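Local structure of pseudoperoxidase (Leishmania major, 5VIA) at residues G162-A174 with L201-L215. The protein binds heme b in a peroxidase-type fold, with protein ligands on both axial sides of the iron, and possibly has peroxidase activity. Sequence-based numbering, arbitrary orientation.
With HEM (protoporphyrin IX containing Fe), chain B.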
ATOM      1  N   GLY A 162      -0.096  -8.861  -3.862  1.00 29.48           N
ATOM      2  CA  GLY A 162      -0.122  -8.103  -5.101  1.00 28.55           C
ATOM      3  C   GLY A 162       0.957  -8.499  -6.087  1.00 29.60           C
ATOM      4  O   GLY A 162       1.679  -9.469  -5.873  1.00 30.65           O
ATOM      5  N   GLU A 163       1.066  -7.750  -7.179  1.00 31.49           N
ATOM      6  CA  GLU A 163       2.089  -8.026  -8.175  1.00 32.85           C
ATOM      7  C   GLU A 163       2.442  -6.780  -8.975  1.00 32.27           C
ATOM      8  O   GLU A 163       1.852  -5.712  -8.789  1.00 33.16           O
ATOM      9  CB  GLU A 163       1.623  -9.138  -9.121  1.00 33.33           C
ATOM     10  CG  GLU A 163       0.243  -8.921  -9.682  1.00 32.61           C
ATOM     11  CD  GLU A 163      -0.265 -10.127 -10.442  1.00 34.42           C
ATOM     12  OE1 GLU A 163       0.285 -10.457 -11.507  1.00 36.61           O
ATOM     13  OE2 GLU A 163      -1.215 -10.769  -9.965  1.00 35.86           O
ATOM     14  N   PHE A 164       3.390  -6.943  -9.891  1.00 30.85           N
ATOM     15  CA  PHE A 164       3.858  -5.858 -10.746  1.00 30.63           C
ATOM     16  C   PHE A 164       3.022  -5.732 -12.014  1.00 33.72           C
ATOM     17  O   PHE A 164       2.543  -6.735 -12.551  1.00 33.33           O
ATOM     18  CB  PHE A 164       5.335  -6.092 -11.088  1.00 32.75           C
ATOM     19  CG  PHE A 164       6.266  -5.769  -9.953  1.00 32.61           C
ATOM     20  CD1 PHE A 164       6.232  -6.507  -8.769  1.00 32.32           C
ATOM     21  CD2 PHE A 164       7.156  -4.708 -10.051  1.00 34.07           C
ATOM     22  CE1 PHE A 164       7.081  -6.196  -7.709  1.00 31.49           C
ATOM     23  CE2 PHE A 164       8.004  -4.388  -8.985  1.00 32.76           C
ATOM     24  CZ  PHE A 164       7.966  -5.143  -7.820  1.00 32.13           C
ATOM     25  N   HIS A 165       2.842  -4.503 -12.496  1.00 33.52           N
ATOM     26  CA  HIS A 165       2.069  -4.275 -13.722  1.00 32.89           C
ATOM     27  C   HIS A 165       2.858  -3.467 -14.761  1.00 34.23           C
ATOM     28  O   HIS A 165       3.682  -2.607 -14.412  1.00 34.78           O
ATOM     29  CB  HIS A 165       0.747  -3.568 -13.397  1.00 32.83           C
ATOM     30  CG  HIS A 165      -0.082  -4.290 -12.383  1.00 32.83           C
ATOM     31  ND1 HIS A 165       0.216  -4.285 -11.037  1.00 31.48           N
ATOM     32  CD2 HIS A 165      -1.183  -5.073 -12.518  1.00 32.78           C
ATOM     33  CE1 HIS A 165      -0.673  -5.010 -10.384  1.00 30.26           C
ATOM     34  NE2 HIS A 165      -1.531  -5.505 -11.263  1.00 32.11           N
ATOM     35  N   GLU A 166       2.593  -3.738 -16.032  1.00 39.42           N
ATOM     36  CA  GLU A 166       3.353  -3.119 -17.121  1.00 42.23           C
ATOM     37  C   GLU A 166       3.133  -1.604 -17.224  1.00 42.83           C
ATOM     38  O   GLU A 166       4.031  -0.876 -17.645  1.00 43.11           O
ATOM     39  CB  GLU A 166       3.060  -3.820 -18.452  1.00 46.09           C
ATOM     40  CG  GLU A 166       4.263  -4.610 -19.021  1.00 48.56           C
ATOM     41  CD  GLU A 166       3.855  -5.837 -19.800  1.00 53.44           C
ATOM     42  OE1 GLU A 166       2.640  -6.127 -19.845  1.00 56.45           O
ATOM     43  OE2 GLU A 166       4.741  -6.519 -20.380  1.00 53.74           O
ATOM     44  N   ASN A 167       1.957  -1.124 -16.817  1.00 40.95           N
ATOM     45  CA  ASN A 167       1.673   0.317 -16.869  1.00 40.17           C
ATOM     46  C   ASN A 167       1.998   1.071 -15.582  1.00 40.47           C
ATOM     47  O   ASN A 167       1.747   2.281 -15.486  1.00 39.38           O
ATOM     48  CB  ASN A 167       0.226   0.589 -17.319  1.00 41.43           C
ATOM     49  CG  ASN A 167      -0.809  -0.011 -16.384  1.00 39.79           C
ATOM     50  OD1 ASN A 167      -0.480  -0.787 -15.493  1.00 39.50           O
ATOM     51  ND2 ASN A 167      -2.075   0.331 -16.604  1.00 41.70           N
ATOM     52  N   VAL A 168       2.560   0.357 -14.604  1.00 32.18           N
ATOM     53  CA  VAL A 168       2.976   0.950 -13.336  1.00 32.35           C
ATOM     54  C   VAL A 168       4.501   0.886 -13.196  1.00 34.38           C
ATOM     55  O   VAL A 168       5.182   1.910 -13.258  1.00 33.53           O
ATOM     56  CB  VAL A 168       2.300   0.237 -12.159  1.00 31.69           C
ATOM     57  CG1 VAL A 168       2.706   0.875 -10.812  1.00 32.62           C
ATOM     58  CG2 VAL A 168       0.790   0.260 -12.339  1.00 30.93           C
ATOM     59  N   SER A 169       5.039  -0.317 -13.019  1.00 36.25           N
ATOM     60  CA  SER A 169       6.486  -0.491 -12.909  1.00 36.43           C
ATOM     61  C   SER A 169       7.154  -0.709 -14.256  1.00 38.15           C
ATOM     62  O   SER A 169       8.349  -0.475 -14.409  1.00 38.21           O
ATOM     63  CB  SER A 169       6.816  -1.662 -11.986  1.00 38.05           C
ATOM     64  OG  SER A 169       6.292  -1.421 -10.701  1.00 36.84           O
ATOM     65  N   GLY A 170       6.387  -1.187 -15.229  1.00 32.33           N
ATOM     66  CA  GLY A 170       6.920  -1.433 -16.555  1.00 34.32           C
ATOM     67  C   GLY A 170       7.191  -2.900 -16.833  1.00 35.25           C
ATOM     68  O   GLY A 170       7.745  -3.243 -17.885  1.00 37.44           O
ATOM     69  N   LEU A 171       6.822  -3.762 -15.886  1.00 41.89           N
ATOM     70  CA  LEU A 171       6.991  -5.205 -16.067  1.00 43.00           C
ATOM     71  C   LEU A 171       5.822  -5.973 -15.446  1.00 41.73           C
ATOM     72  O   LEU A 171       5.109  -5.457 -14.586  1.00 39.90           O
ATOM     73  CB  LEU A 171       8.318  -5.678 -15.467  1.00 43.59           C
ATOM     74  CG  LEU A 171       8.385  -5.384 -13.962  1.00 44.05           C
ATOM     75  CD1 LEU A 171       8.583  -6.641 -13.148  1.00 45.14           C
ATOM     76  CD2 LEU A 171       9.477  -4.390 -13.636  1.00 44.01           C
ATOM     77  N   GLU A 172       5.657  -7.213 -15.896  1.00 38.44           N
ATOM     78  CA  GLU A 172       4.526  -8.071 -15.569  1.00 38.33           C
ATOM     79  C   GLU A 172       5.117  -9.390 -15.046  1.00 41.03           C
ATOM     80  O   GLU A 172       6.317  -9.632 -15.216  1.00 42.66           O
ATOM     81  CB  GLU A 172       3.771  -8.307 -16.886  1.00 45.88           C
ATOM     82  CG  GLU A 172       2.661  -9.336 -16.933  1.00 46.56           C
ATOM     83  CD  GLU A 172       1.713  -9.042 -18.074  1.00 48.04           C
ATOM     84  OE1 GLU A 172       1.592  -9.867 -19.005  1.00 49.57           O
ATOM     85  OE2 GLU A 172       1.097  -7.954 -18.036  1.00 47.32           O
ATOM     86  N   SER A 173       4.295 -10.240 -14.425  1.00 41.79           N
ATOM     87  CA  SER A 173       4.728 -11.586 -14.013  1.00 43.36           C
ATOM     88  C   SER A 173       5.862 -11.554 -12.996  1.00 42.86           C
ATOM     89  O   SER A 173       6.831 -12.309 -13.094  1.00 43.75           O
ATOM     90  CB  SER A 173       5.151 -12.437 -15.213  1.00 46.71           C
ATOM     91  OG  SER A 173       4.107 -12.537 -16.160  1.00 51.11           O
ATOM     92  N   ALA A 174       5.737 -10.666 -12.025  1.00 34.03           N
ATOM     93  CA  ALA A 174       6.704 -10.576 -10.945  1.00 34.54           C
ATOM     94  C   ALA A 174       5.945 -10.128  -9.714  1.00 32.83           C
ATOM     95  O   ALA A 174       4.901  -9.489  -9.835  1.00 31.26           O
ATOM     96  CB  ALA A 174       7.785  -9.578 -11.288  1.00 35.93           C
ATOM     97  N   LEU A 201      18.123  -5.155 -11.859  1.00 47.18           N
ATOM     98  CA  LEU A 201      17.223  -5.575 -12.928  1.00 47.29           C
ATOM     99  C   LEU A 201      17.056  -4.444 -13.928  1.00 48.02           C
ATOM    100  O   LEU A 201      16.726  -3.315 -13.553  1.00 46.92           O
ATOM    101  CB  LEU A 201      15.852  -5.967 -12.364  1.00 44.26           C
ATOM    102  CG  LEU A 201      14.749  -6.283 -13.382  1.00 45.67           C
ATOM    103  CD1 LEU A 201      15.026  -7.594 -14.087  1.00 44.64           C
ATOM    104  CD2 LEU A 201      13.376  -6.311 -12.722  1.00 45.43           C
ATOM    105  N   THR A 202      17.294  -4.736 -15.200  1.00 47.96           N
ATOM    106  CA  THR A 202      17.051  -3.747 -16.237  1.00 49.33           C
ATOM    107  C   THR A 202      15.625  -3.907 -16.722  1.00 48.22           C
ATOM    108  O   THR A 202      15.238  -4.982 -17.170  1.00 48.49           O
ATOM    109  CB  THR A 202      17.998  -3.921 -17.429  1.00 52.47           C
ATOM    110  OG1 THR A 202      19.340  -3.638 -17.018  1.00 54.41           O
ATOM    111  CG2 THR A 202      17.615  -2.970 -18.551  1.00 53.69           C
ATOM    112  N   VAL A 203      14.832  -2.850 -16.622  1.00 45.26           N
ATOM    113  CA  VAL A 203      13.494  -2.891 -17.190  1.00 45.41           C
ATOM    114  C   VAL A 203      13.582  -2.311 -18.598  1.00 49.57           C
ATOM    115  O   VAL A 203      13.866  -1.126 -18.770  1.00 51.38           O
ATOM    116  CB  VAL A 203      12.471  -2.133 -16.313  1.00 43.49           C
ATOM    117  CG1 VAL A 203      11.086  -2.217 -16.912  1.00 42.16           C
ATOM    118  CG2 VAL A 203      12.458  -2.707 -14.906  1.00 43.25           C
ATOM    119  N   ALA A 204      13.365  -3.157 -19.601  1.00 51.80           N
ATOM    120  CA  ALA A 204      13.466  -2.744 -21.001  1.00 54.84           C
ATOM    121  C   ALA A 204      12.204  -2.049 -21.489  1.00 54.00           C
ATOM    122  O   ALA A 204      11.100  -2.358 -21.037  1.00 53.38           O
ATOM    123  CB  ALA A 204      13.764  -3.941 -21.885  1.00 57.18           C
ATOM    124  N   ARG A 205      12.380  -1.109 -22.413  1.00 56.19           N
ATOM    125  CA  ARG A 205      11.264  -0.506 -23.131  1.00 56.19           C
ATOM    126  C   ARG A 205      10.600  -1.569 -23.994  1.00 56.38           C
ATOM    127  O   ARG A 205      11.268  -2.217 -24.788  1.00 61.82           O
ATOM    128  CB  ARG A 205      11.769   0.630 -24.023  1.00 59.76           C
ATOM    129  CG  ARG A 205      10.680   1.311 -24.845  1.00 60.21           C
ATOM    130  CD  ARG A 205       9.549   1.799 -23.952  1.00 56.79           C
ATOM    131  NE  ARG A 205       9.945   2.953 -23.155  1.00 56.16           N
ATOM    132  CZ  ARG A 205       9.295   3.372 -22.072  1.00 54.38           C
ATOM    133  NH1 ARG A 205       8.223   2.719 -21.639  1.00 52.70           N
ATOM    134  NH2 ARG A 205       9.722   4.438 -21.408  1.00 55.12           N
ATOM    135  N   THR A 206       9.293  -1.766 -23.826  1.00 49.95           N
ATOM    136  CA  THR A 206       8.531  -2.680 -24.691  1.00 51.66           C
ATOM    137  C   THR A 206       7.278  -1.991 -25.209  1.00 52.09           C
ATOM    138  O   THR A 206       6.962  -0.864 -24.811  1.00 50.82           O
ATOM    139  CB  THR A 206       8.055  -3.959 -23.953  1.00 50.47           C
ATOM    140  OG1 THR A 206       6.988  -3.618 -23.055  1.00 47.49           O
ATOM    141  CG2 THR A 206       9.196  -4.612 -23.173  1.00 50.96           C
ATOM    142  N   GLN A 207       6.548  -2.695 -26.070  1.00 55.03           N
ATOM    143  CA  GLN A 207       5.294  -2.187 -26.610  1.00 56.25           C
ATOM    144  C   GLN A 207       4.179  -2.168 -25.557  1.00 52.98           C
ATOM    145  O   GLN A 207       3.114  -1.595 -25.787  1.00 53.62           O
ATOM    146  CB  GLN A 207       4.870  -2.994 -27.848  1.00 60.54           C
ATOM    147  CG  GLN A 207       3.806  -4.064 -27.606  1.00 61.55           C
ATOM    148  CD  GLN A 207       3.275  -4.666 -28.903  1.00 68.52           C
ATOM    149  OE1 GLN A 207       2.065  -4.828 -29.079  1.00 71.29           O
ATOM    150  NE2 GLN A 207       4.183  -5.008 -29.814  1.00 69.17           N
ATOM    151  N   TYR A 208       4.434  -2.774 -24.400  1.00 48.63           N
ATOM    152  CA  TYR A 208       3.410  -2.909 -23.373  1.00 46.17           C
ATOM    153  C   TYR A 208       3.614  -1.984 -22.168  1.00 43.35           C
ATOM    154  O   TYR A 208       2.709  -1.848 -21.342  1.00 41.49           O
ATOM    155  CB  TYR A 208       3.313  -4.367 -22.903  1.00 45.59           C
ATOM    156  CG  TYR A 208       3.167  -5.346 -24.040  1.00 48.48           C
ATOM    157  CD1 TYR A 208       1.934  -5.563 -24.639  1.00 49.88           C
ATOM    158  CD2 TYR A 208       4.264  -6.041 -24.524  1.00 50.04           C
ATOM    159  CE1 TYR A 208       1.797  -6.452 -25.692  1.00 52.76           C
ATOM    160  CE2 TYR A 208       4.139  -6.934 -25.572  1.00 52.89           C
ATOM    161  CZ  TYR A 208       2.903  -7.136 -26.156  1.00 54.25           C
ATOM    162  OH  TYR A 208       2.768  -8.022 -27.211  1.00 57.33           O
ATOM    163  N   ASN A 209       4.790  -1.359 -22.051  1.00 43.82           N
ATOM    164  CA  ASN A 209       5.058  -0.479 -20.904  1.00 41.38           C
ATOM    165  C   ASN A 209       5.200   1.009 -21.257  1.00 42.01           C
ATOM    166  O   ASN A 209       5.858   1.772 -20.532  1.00 40.74           O
ATOM    167  CB  ASN A 209       6.264  -0.968 -20.070  1.00 40.20           C
ATOM    168  CG  ASN A 209       7.583  -0.951 -20.853  1.00 42.32           C
ATOM    169  OD1 ASN A 209       7.700  -0.303 -21.894  1.00 44.44           O
ATOM    170  ND2 ASN A 209       8.590  -1.657 -20.331  1.00 41.94           N
ATOM    171  N   LYS A 210       4.555   1.420 -22.344  1.00 45.40           N
ATOM    172  CA  LYS A 210       4.646   2.798 -22.827  1.00 47.97           C
ATOM    173  C   LYS A 210       4.100   3.835 -21.849  1.00 45.01           C
ATOM    174  O   LYS A 210       4.467   4.999 -21.945  1.00 47.04           O
ATOM    175  CB  LYS A 210       3.921   2.947 -24.167  1.00 49.42           C
ATOM    176  CG  LYS A 210       4.533   2.160 -25.307  1.00 52.83           C
ATOM    177  CD  LYS A 210       3.532   1.976 -26.442  1.00 56.12           C
ATOM    178  CE  LYS A 210       4.095   2.449 -27.762  1.00 61.11           C
ATOM    179  NZ  LYS A 210       4.256   3.932 -27.773  1.00 64.48           N
ATOM    180  N   GLU A 211       3.225   3.424 -20.929  1.00 52.82           N
ATOM    181  CA  GLU A 211       2.659   4.352 -19.945  1.00 51.03           C
ATOM    182  C   GLU A 211       3.692   4.765 -18.900  1.00 51.96           C
ATOM    183  O   GLU A 211       3.500   5.746 -18.169  1.00 51.58           O
ATOM    184  CB  GLU A 211       1.462   3.725 -19.223  1.00 51.63           C
ATOM    185  CG  GLU A 211       0.156   3.690 -20.003  1.00 55.19           C
ATOM    186  CD  GLU A 211      -1.034   3.472 -19.079  1.00 56.71           C
ATOM    187  OE1 GLU A 211      -1.010   4.001 -17.936  1.00 54.94           O
ATOM    188  OE2 GLU A 211      -1.987   2.775 -19.492  1.00 57.01           O
ATOM    189  N   VAL A 212       4.776   4.000 -18.810  1.00 41.68           N
ATOM    190  CA  VAL A 212       5.852   4.310 -17.878  1.00 41.41           C
ATOM    191  C   VAL A 212       6.891   5.128 -18.642  1.00 45.40           C
ATOM    192  O   VAL A 212       7.690   4.590 -19.410  1.00 46.02           O
ATOM    193  CB  VAL A 212       6.444   3.027 -17.262  1.00 40.99           C
ATOM    194  CG1 VAL A 212       7.500   3.354 -16.212  1.00 40.56           C
ATOM    195  CG2 VAL A 212       5.330   2.199 -16.640  1.00 38.71           C
ATOM    196  N   ALA A 213       6.841   6.442 -18.441  1.00 45.80           N
ATOM    197  CA  ALA A 213       7.599   7.391 -19.250  1.00 48.80           C
ATOM    198  C   ALA A 213       9.091   7.174 -19.088  1.00 48.10           C
ATOM    199  O   ALA A 213       9.851   7.221 -20.056  1.00 50.93           O
ATOM    200  CB  ALA A 213       7.227   8.819 -18.853  1.00 48.45           C
ATOM    201  N   THR A 214       9.501   6.963 -17.844  1.00 57.26           N
ATOM    202  CA  THR A 214      10.888   6.686 -17.525  1.00 58.68           C
ATOM    203  C   THR A 214      10.941   5.377 -16.735  1.00 57.74           C
ATOM    204  O   THR A 214      10.396   5.275 -15.638  1.00 56.03           O
ATOM    205  CB  THR A 214      11.541   7.867 -16.751  1.00 63.49           C
ATOM    206  OG1 THR A 214      12.817   7.468 -16.233  1.00 63.98           O
ATOM    207  CG2 THR A 214      10.647   8.338 -15.606  1.00 61.23           C
ATOM    208  N   LEU A 215      11.567   4.360 -17.315  1.00 51.96           N
ATOM    209  CA  LEU A 215      11.593   3.041 -16.684  1.00 50.66           C
ATOM    210  C   LEU A 215      12.456   3.054 -15.428  1.00 48.41           C
ATOM    211  O   LEU A 215      13.477   3.741 -15.378  1.00 50.48           O
ATOM    212  CB  LEU A 215      12.082   1.989 -17.681  1.00 51.03           C
ATOM    213  CG  LEU A 215      11.111   1.808 -18.844  1.00 50.70           C
ATOM    214  CD1 LEU A 215      11.687   0.917 -19.903  1.00 53.79           C
ATOM    215  CD2 LEU A 215       9.805   1.234 -18.335  1.00 48.17           C
TER
HETATM  216  CHA HEM B 500       3.119  -2.562  -5.238  1.00 25.64           C
HETATM  217  CHB HEM B 500       7.260  -0.136  -4.387  1.00 20.37           C
HETATM  218  CHC HEM B 500       5.207   1.632  -0.358  1.00 21.94           C
HETATM  219  CHD HEM B 500       1.391  -1.365  -0.847  1.00 23.87           C
HETATM  220  C1A HEM B 500       4.362  -1.994  -5.373  1.00 23.55           C
HETATM  221  C2A HEM B 500       5.178  -2.089  -6.563  1.00 21.81           C
HETATM  222  C3A HEM B 500       6.309  -1.425  -6.346  1.00 19.68           C
HETATM  223  C4A HEM B 500       6.265  -0.881  -4.991  1.00 19.96           C
HETATM  224  CMA HEM B 500       7.472  -1.262  -7.342  1.00 26.69           C
HETATM  225  CAA HEM B 500       4.763  -2.796  -7.872  1.00 22.76           C
HETATM  226  CBA HEM B 500       3.770  -1.813  -8.521  1.00 17.79           C
HETATM  227  CGA HEM B 500       3.216  -2.312  -9.837  1.00 26.20           C
HETATM  228  O1A HEM B 500       4.015  -2.511 -10.785  1.00 27.38           O
HETATM  229  O2A HEM B 500       1.969  -2.474  -9.948  1.00 25.36           O
HETATM  230  C1B HEM B 500       7.080   0.590  -3.227  1.00 24.43           C
HETATM  231  C2B HEM B 500       8.034   1.469  -2.591  1.00 20.83           C
HETATM  232  C3B HEM B 500       7.477   1.987  -1.486  1.00 26.03           C
HETATM  233  C4B HEM B 500       6.141   1.408  -1.354  1.00 26.16           C
HETATM  234  CMB HEM B 500       9.437   1.778  -3.136  1.00 19.27           C
HETATM  235  CAB HEM B 500       8.204   2.980  -0.545  1.00 27.17           C
HETATM  236  CBB HEM B 500       7.542   3.874   0.198  1.00 22.93           C
HETATM  237  C1C HEM B 500       4.008   0.981  -0.124  1.00 20.65           C
HETATM  238  C2C HEM B 500       3.113   1.179   1.024  1.00 20.54           C
HETATM  239  C3C HEM B 500       2.052   0.340   0.872  1.00 19.91           C
HETATM  240  C4C HEM B 500       2.253  -0.404  -0.363  1.00 21.01           C
HETATM  241  CMC HEM B 500       3.382   2.199   2.166  1.00 19.51           C
HETATM  242  CAC HEM B 500       0.779   0.099   1.716  1.00 21.12           C
HETATM  243  CBC HEM B 500       0.439   0.856   2.769  1.00 45.69           C
HETATM  244  C1D HEM B 500       1.500  -1.987  -2.066  1.00 20.90           C
HETATM  245  C2D HEM B 500       0.580  -2.981  -2.580  1.00 20.79           C
HETATM  246  C3D HEM B 500       1.121  -3.360  -3.953  1.00 21.50           C
HETATM  247  C4D HEM B 500       2.313  -2.554  -4.127  1.00 21.37           C
HETATM  248  CMD HEM B 500      -0.682  -3.541  -1.889  1.00 22.63           C
HETATM  249  CAD HEM B 500       0.502  -4.371  -4.953  1.00 19.04           C
HETATM  250  CBD HEM B 500      -0.495  -3.548  -5.780  1.00 21.88           C
HETATM  251  CGD HEM B 500      -1.166  -4.386  -6.842  1.00 27.99           C
HETATM  252  O1D HEM B 500      -1.858  -3.800  -7.727  1.00 26.21           O
HETATM  253  O2D HEM B 500      -1.000  -5.631  -6.801  1.00 21.51           O
HETATM  254  NA  HEM B 500       5.059  -1.254  -4.423  1.00 21.47           N
HETATM  255  NB  HEM B 500       5.945   0.566  -2.446  1.00 21.70           N
HETATM  256  NC  HEM B 500       3.447   0.002  -0.948  1.00 22.92           N
HETATM  257  ND  HEM B 500       2.514  -1.770  -2.995  1.00 21.48           N
HETATM  258 FE   HEM B 500       4.241  -0.574  -2.754  1.00 28.24          FE
HETATM  259  O   HOH W   1       6.883  -5.224 -21.027  1.00 43.13           O
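Behind the loop that binds a heme propionate, Gly170 of 162-174 meets Asn209 of 201-215. Asn209 ND2 donates to Gly170 O at 3.0 Å, nearly straight (167°), in the carbonyl plane and on a lone pair. With CG between backbone N and carbonyl carbon (chi1 63°), the amide can face Gly170 and still serve its own loop: ND2 also reaches Ala204 O, and OD1 accepts from Thr206 N and Arg205 NH1 on opposite faces of its plane. An asparagine suits this hub because it donates and accepts at once. Gly170, at positive phi (103°) and with no side chain, leaves room for Val203 CG1 and Leu215 CD2 to approach. Val212 CG2 lies 3.4 Å from Val168 O. Leu171 and Val203 cross at about a right angle, CD2 of Leu171 3.7 Å from CG2 of Val203. Nearer the solvent, the Glu166 carboxylate runs alongside Tyr208 CB, and a water links Glu166 OE2 to Thr206 OG1. On the inner side of 162-174, one propionate receives His165 N, His165 ND1 (2.7 Å to O2A) and Ser169 OG (2.5 Å to O1A). This is the propionate-binding loop that follows the proximal ligand His159 in the peroxidase fold, here backed from outside by a second loop with an ST turn at Thr206.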